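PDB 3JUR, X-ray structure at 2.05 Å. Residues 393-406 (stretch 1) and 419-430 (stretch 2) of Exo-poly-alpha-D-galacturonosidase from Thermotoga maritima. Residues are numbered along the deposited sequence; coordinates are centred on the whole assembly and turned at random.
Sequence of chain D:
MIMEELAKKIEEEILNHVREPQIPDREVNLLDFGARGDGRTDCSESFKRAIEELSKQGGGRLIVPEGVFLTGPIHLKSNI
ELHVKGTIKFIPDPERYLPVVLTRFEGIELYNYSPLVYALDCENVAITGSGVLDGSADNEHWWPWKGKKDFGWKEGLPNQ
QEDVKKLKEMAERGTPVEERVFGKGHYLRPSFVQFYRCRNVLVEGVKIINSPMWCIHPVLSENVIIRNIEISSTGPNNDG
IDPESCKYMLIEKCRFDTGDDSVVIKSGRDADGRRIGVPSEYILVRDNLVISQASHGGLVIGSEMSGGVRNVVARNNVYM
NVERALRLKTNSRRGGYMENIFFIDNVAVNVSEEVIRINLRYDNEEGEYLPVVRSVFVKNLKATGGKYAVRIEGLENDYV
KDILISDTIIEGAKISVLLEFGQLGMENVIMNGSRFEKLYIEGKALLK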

# COMPACT_ATOMS: atom_id res chain seq x y z
N GLU D 393 -21.78 -13.63 -4.95
CA GLU D 393 -22.96 -13.99 -4.18
C GLU D 393 -23.50 -15.38 -4.53
O GLU D 393 -24.04 -15.61 -5.62
CB GLU D 393 -24.03 -12.90 -4.30
CG GLU D 393 -23.60 -11.60 -3.62
CD GLU D 393 -24.42 -10.39 -4.02
OE1 GLU D 393 -25.17 -9.88 -3.15
OE2 GLU D 393 -24.33 -9.93 -5.18
N GLY D 394 -23.31 -16.30 -3.59
CA GLY D 394 -23.85 -17.66 -3.70
C GLY D 394 -25.17 -17.80 -2.96
O GLY D 394 -25.84 -16.80 -2.67
N LEU D 395 -25.54 -19.03 -2.66
CA LEU D 395 -26.76 -19.31 -1.89
C LEU D 395 -26.42 -20.04 -0.60
O LEU D 395 -25.39 -20.71 -0.53
CB LEU D 395 -27.76 -20.12 -2.73
CG LEU D 395 -28.05 -19.58 -4.14
CD1 LEU D 395 -28.69 -20.64 -5.04
CD2 LEU D 395 -28.91 -18.31 -4.09
N GLU D 396 -27.27 -19.90 0.42
CA GLU D 396 -27.08 -20.55 1.72
C GLU D 396 -26.84 -22.08 1.61
O GLU D 396 -26.00 -22.64 2.32
CB GLU D 396 -28.27 -20.23 2.64
CG GLU D 396 -28.25 -20.95 3.98
CD GLU D 396 -28.96 -20.19 5.10
OE1 GLU D 396 -29.77 -19.27 4.81
OE2 GLU D 396 -28.70 -20.52 6.28
N ASN D 397 -27.58 -22.73 0.71
CA ASN D 397 -27.39 -24.15 0.42
C ASN D 397 -26.55 -24.45 -0.84
O ASN D 397 -26.58 -25.56 -1.37
CB ASN D 397 -28.77 -24.83 0.31
CG ASN D 397 -29.64 -24.22 -0.78
OD1 ASN D 397 -29.27 -23.22 -1.42
ND2 ASN D 397 -30.80 -24.81 -0.99
N ASP D 398 -25.80 -23.45 -1.32
CA ASP D 398 -25.01 -23.59 -2.54
C ASP D 398 -23.95 -22.48 -2.61
O ASP D 398 -24.12 -21.49 -3.31
CB ASP D 398 -25.94 -23.56 -3.78
CG ASP D 398 -25.23 -23.92 -5.07
OD1 ASP D 398 -24.07 -24.41 -5.05
OD2 ASP D 398 -25.84 -23.71 -6.14
N TYR D 399 -22.88 -22.65 -1.85
CA TYR D 399 -21.77 -21.71 -1.86
C TYR D 399 -21.08 -21.67 -3.22
O TYR D 399 -20.96 -22.70 -3.89
CB TYR D 399 -20.72 -22.12 -0.82
CG TYR D 399 -20.90 -21.53 0.56
CD1 TYR D 399 -22.12 -21.59 1.24
CD2 TYR D 399 -19.82 -20.95 1.22
CE1 TYR D 399 -22.27 -21.07 2.53
CE2 TYR D 399 -19.96 -20.42 2.51
CZ TYR D 399 -21.18 -20.48 3.15
OH TYR D 399 -21.32 -19.96 4.41
N VAL D 400 -20.62 -20.48 -3.62
CA VAL D 400 -19.62 -20.33 -4.67
C VAL D 400 -18.28 -20.86 -4.10
O VAL D 400 -17.85 -20.46 -3.00
CB VAL D 400 -19.49 -18.86 -5.11
CG1 VAL D 400 -18.46 -18.69 -6.23
CG2 VAL D 400 -20.83 -18.33 -5.60
N LYS D 401 -17.65 -21.79 -4.82
CA LYS D 401 -16.47 -22.48 -4.29
C LYS D 401 -15.23 -22.25 -5.14
O LYS D 401 -15.33 -22.07 -6.37
CB LYS D 401 -16.73 -23.99 -4.18
CG LYS D 401 -17.81 -24.38 -3.18
CD LYS D 401 -18.36 -25.76 -3.51
CE LYS D 401 -19.48 -26.21 -2.56
NZ LYS D 401 -20.80 -25.58 -2.87
N ASP D 402 -14.07 -22.27 -4.49
CA ASP D 402 -12.77 -22.31 -5.17
C ASP D 402 -12.58 -21.17 -6.18
O ASP D 402 -12.28 -21.40 -7.36
CB ASP D 402 -12.58 -23.69 -5.84
CG ASP D 402 -11.14 -23.93 -6.30
OD1 ASP D 402 -10.19 -23.47 -5.61
OD2 ASP D 402 -10.97 -24.60 -7.35
N ILE D 403 -12.76 -19.94 -5.71
CA ILE D 403 -12.46 -18.77 -6.51
C ILE D 403 -11.09 -18.27 -6.08
O ILE D 403 -10.87 -18.00 -4.89
CB ILE D 403 -13.52 -17.64 -6.35
CG1 ILE D 403 -14.96 -18.18 -6.48
CG2 ILE D 403 -13.25 -16.51 -7.35
CD1 ILE D 403 -15.30 -18.87 -7.82
N LEU D 404 -10.19 -18.14 -7.05
CA LEU D 404 -8.82 -17.69 -6.78
C LEU D 404 -8.45 -16.50 -7.66
O LEU D 404 -8.58 -16.56 -8.90
CB LEU D 404 -7.82 -18.85 -6.95
CG LEU D 404 -6.34 -18.58 -6.64
CD1 LEU D 404 -6.13 -18.24 -5.16
CD2 LEU D 404 -5.45 -19.76 -7.05
N ILE D 405 -8.01 -15.43 -7.01
CA ILE D 405 -7.52 -14.23 -7.68
C ILE D 405 -6.06 -14.02 -7.25
O ILE D 405 -5.75 -13.94 -6.06
CB ILE D 405 -8.37 -12.99 -7.33
CG1 ILE D 405 -9.84 -13.25 -7.68
CG2 ILE D 405 -7.86 -11.75 -8.06
CD1 ILE D 405 -10.82 -12.23 -7.14
N SER D 406 -5.15 -13.95 -8.23
CA SER D 406 -3.74 -13.85 -7.91
C SER D 406 -2.97 -12.93 -8.86
O SER D 406 -3.39 -12.71 -10.00
CB SER D 406 -3.10 -15.23 -7.86
OG SER D 406 -3.33 -15.91 -9.07
N LEU D 419 -18.84 -10.38 -0.43
CA LEU D 419 -18.92 -11.84 -0.46
C LEU D 419 -20.09 -12.30 0.38
O LEU D 419 -20.22 -11.92 1.54
CB LEU D 419 -17.63 -12.48 0.05
CG LEU D 419 -17.58 -14.02 0.02
CD1 LEU D 419 -17.42 -14.55 -1.42
CD2 LEU D 419 -16.48 -14.58 0.93
N GLU D 420 -20.95 -13.13 -0.21
CA GLU D 420 -22.00 -13.80 0.55
C GLU D 420 -22.16 -15.23 0.06
O GLU D 420 -22.43 -15.46 -1.13
CB GLU D 420 -23.33 -13.04 0.48
CG GLU D 420 -24.29 -13.44 1.62
CD GLU D 420 -25.64 -12.74 1.60
OE1 GLU D 420 -26.28 -12.66 0.52
OE2 GLU D 420 -26.08 -12.29 2.67
N PHE D 421 -21.99 -16.17 0.98
CA PHE D 421 -22.06 -17.60 0.67
C PHE D 421 -21.05 -18.00 -0.42
O PHE D 421 -21.40 -18.51 -1.49
CB PHE D 421 -23.49 -18.01 0.29
CG PHE D 421 -24.53 -17.63 1.32
CD1 PHE D 421 -24.41 -18.03 2.64
CD2 PHE D 421 -25.65 -16.89 0.94
CE1 PHE D 421 -25.38 -17.69 3.60
CE2 PHE D 421 -26.63 -16.55 1.89
CZ PHE D 421 -26.49 -16.95 3.22
N GLY D 422 -19.78 -17.74 -0.12
CA GLY D 422 -18.71 -18.03 -1.06
C GLY D 422 -17.41 -18.33 -0.35
O GLY D 422 -17.26 -18.09 0.85
N GLN D 423 -16.46 -18.84 -1.13
CA GLN D 423 -15.13 -19.18 -0.67
C GLN D 423 -14.17 -18.44 -1.61
O GLN D 423 -14.11 -18.75 -2.79
CB GLN D 423 -14.94 -20.70 -0.74
CG GLN D 423 -13.62 -21.24 -0.19
CD GLN D 423 -13.39 -22.70 -0.59
OE1 GLN D 423 -13.67 -23.09 -1.72
NE2 GLN D 423 -12.88 -23.50 0.34
N LEU D 424 -13.47 -17.43 -1.09
CA LEU D 424 -12.60 -16.60 -1.92
C LEU D 424 -11.16 -16.67 -1.44
O LEU D 424 -10.87 -16.48 -0.25
CB LEU D 424 -13.10 -15.14 -1.96
CG LEU D 424 -12.30 -14.06 -2.69
CD1 LEU D 424 -12.22 -14.32 -4.19
CD2 LEU D 424 -12.89 -12.65 -2.42
N GLY D 425 -10.25 -16.95 -2.38
CA GLY D 425 -8.82 -16.86 -2.12
C GLY D 425 -8.16 -15.80 -2.99
O GLY D 425 -8.48 -15.67 -4.19
N MET D 426 -7.25 -15.05 -2.38
CA MET D 426 -6.43 -14.07 -3.10
C MET D 426 -4.97 -14.24 -2.69
O MET D 426 -4.66 -14.42 -1.51
CB MET D 426 -6.91 -12.64 -2.81
CG MET D 426 -8.40 -12.41 -3.09
SD MET D 426 -8.92 -10.68 -3.11
CE MET D 426 -8.50 -10.23 -4.78
N GLU D 427 -4.08 -14.23 -3.68
CA GLU D 427 -2.65 -14.37 -3.44
C GLU D 427 -1.89 -13.29 -4.22
O GLU D 427 -2.09 -13.15 -5.42
CB GLU D 427 -2.17 -15.77 -3.82
CG GLU D 427 -2.82 -16.89 -3.00
CD GLU D 427 -2.19 -18.26 -3.20
OE1 GLU D 427 -1.18 -18.38 -3.93
OE2 GLU D 427 -2.71 -19.24 -2.61
N ASN D 428 -1.03 -12.53 -3.53
CA ASN D 428 -0.29 -11.42 -4.15
C ASN D 428 -1.21 -10.45 -4.93
O ASN D 428 -1.09 -10.29 -6.16
CB ASN D 428 0.86 -11.96 -5.03
CG ASN D 428 1.72 -10.84 -5.64
OD1 ASN D 428 2.00 -9.84 -4.97
ND2 ASN D 428 2.14 -11.01 -6.90
N VAL D 429 -2.14 -9.82 -4.20
CA VAL D 429 -3.09 -8.86 -4.80
C VAL D 429 -2.97 -7.47 -4.20
O VAL D 429 -2.67 -7.32 -3.01
CB VAL D 429 -4.58 -9.31 -4.68
CG1 VAL D 429 -4.85 -10.58 -5.47
CG2 VAL D 429 -4.98 -9.46 -3.21
N ILE D 430 -3.18 -6.46 -5.03
CA ILE D 430 -3.30 -5.09 -4.57
C ILE D 430 -4.72 -4.65 -4.90
O ILE D 430 -5.17 -4.77 -6.05
CB ILE D 430 -2.24 -4.15 -5.23
CG1 ILE D 430 -0.82 -4.67 -4.94
CG2 ILE D 430 -2.42 -2.71 -4.75
CD1 ILE D 430 0.33 -3.89 -5.63
O HOH W 1 -25.20 -10.35 -0.36

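The most unusual feature of this contact is a beta bulge in an otherwise parallel pairing: Val400 lies beside Gly422, but Ile403 lies beside Leu424, so stretch 1 spends one residue more than its partner. Asp402 occupies this bulge with positive phi and psi (55°/54°), and its amide has no backbone partner across the gap. A side chain fills the vacancy. Gln423 points toward stretch 1 with chi1 and chi2 both t, and this extended reach brings its OE1 to 2.9 Å from Asp402 N as a hydrogen-bond acceptor. An amide suits the place because its other end, NE2, can donate, and does so elsewhere in the structure.

On both sides of the bulge the backbone does most of the work. Before it, Val400 N donates to Phe421 O (3.0 Å) and Gln423 N to Val400 O (2.8 Å). The bond from Ile403 N to Gln423 O is weak at 3.4 Å, but regular pairing then resumes: Gly425 N to Ile403 O (2.8 Å), Ile405 N to Gly425 O (2.9 Å) and Glu427 N to Ile405 O (2.9 Å). The strands run parallel, their axes 21° apart.

Beneath this ladder, Ile403, Ile405, Leu424 and Met426 share one buried face. Ile405 is central: its CD1 lies 3.9 Å from Leu424 CD1, while its CG2 meets Met426 CE at 3.7 Å and Val429 CG1 at 4.1 Å. Branched and flexible apolar chains suit such a place, since they fill space without leaving polar groups unpaired. On the other face Gly425 leaves room beside Leu404; a CB there would sit tightly, 3.5 Å from Leu404 CD1.

At the other end, residues Leu395 to Asp398 form a type I turn, and Phe421, the residue most covered by the opposite stretch, packs against this loop. Glu396 CB lies over its ring face, 4.0 Å from the centroid, so the aliphatic part of an exposed acid serves as a cover. Phe421 CA in turn sits over the Tyr399 ring, 3.8 Å from its centroid, and the two rings meet obliquely, with Tyr399 CE1 3.7 Å from Phe421 CD1.

Gly394 N donates to Glu420 O at 2.7 Å. Glycine is apt at this position, because a CB would fall 2.2 Å from Phe421 O. Nearby, the acids Glu393 and Glu420 are joined through a water, which donates to Glu393 OE1 (2.8 Å) and, weakly, to Glu420 OE1 (2.7 Å). Altogether the contact buries 945 Å², summed over both stretches.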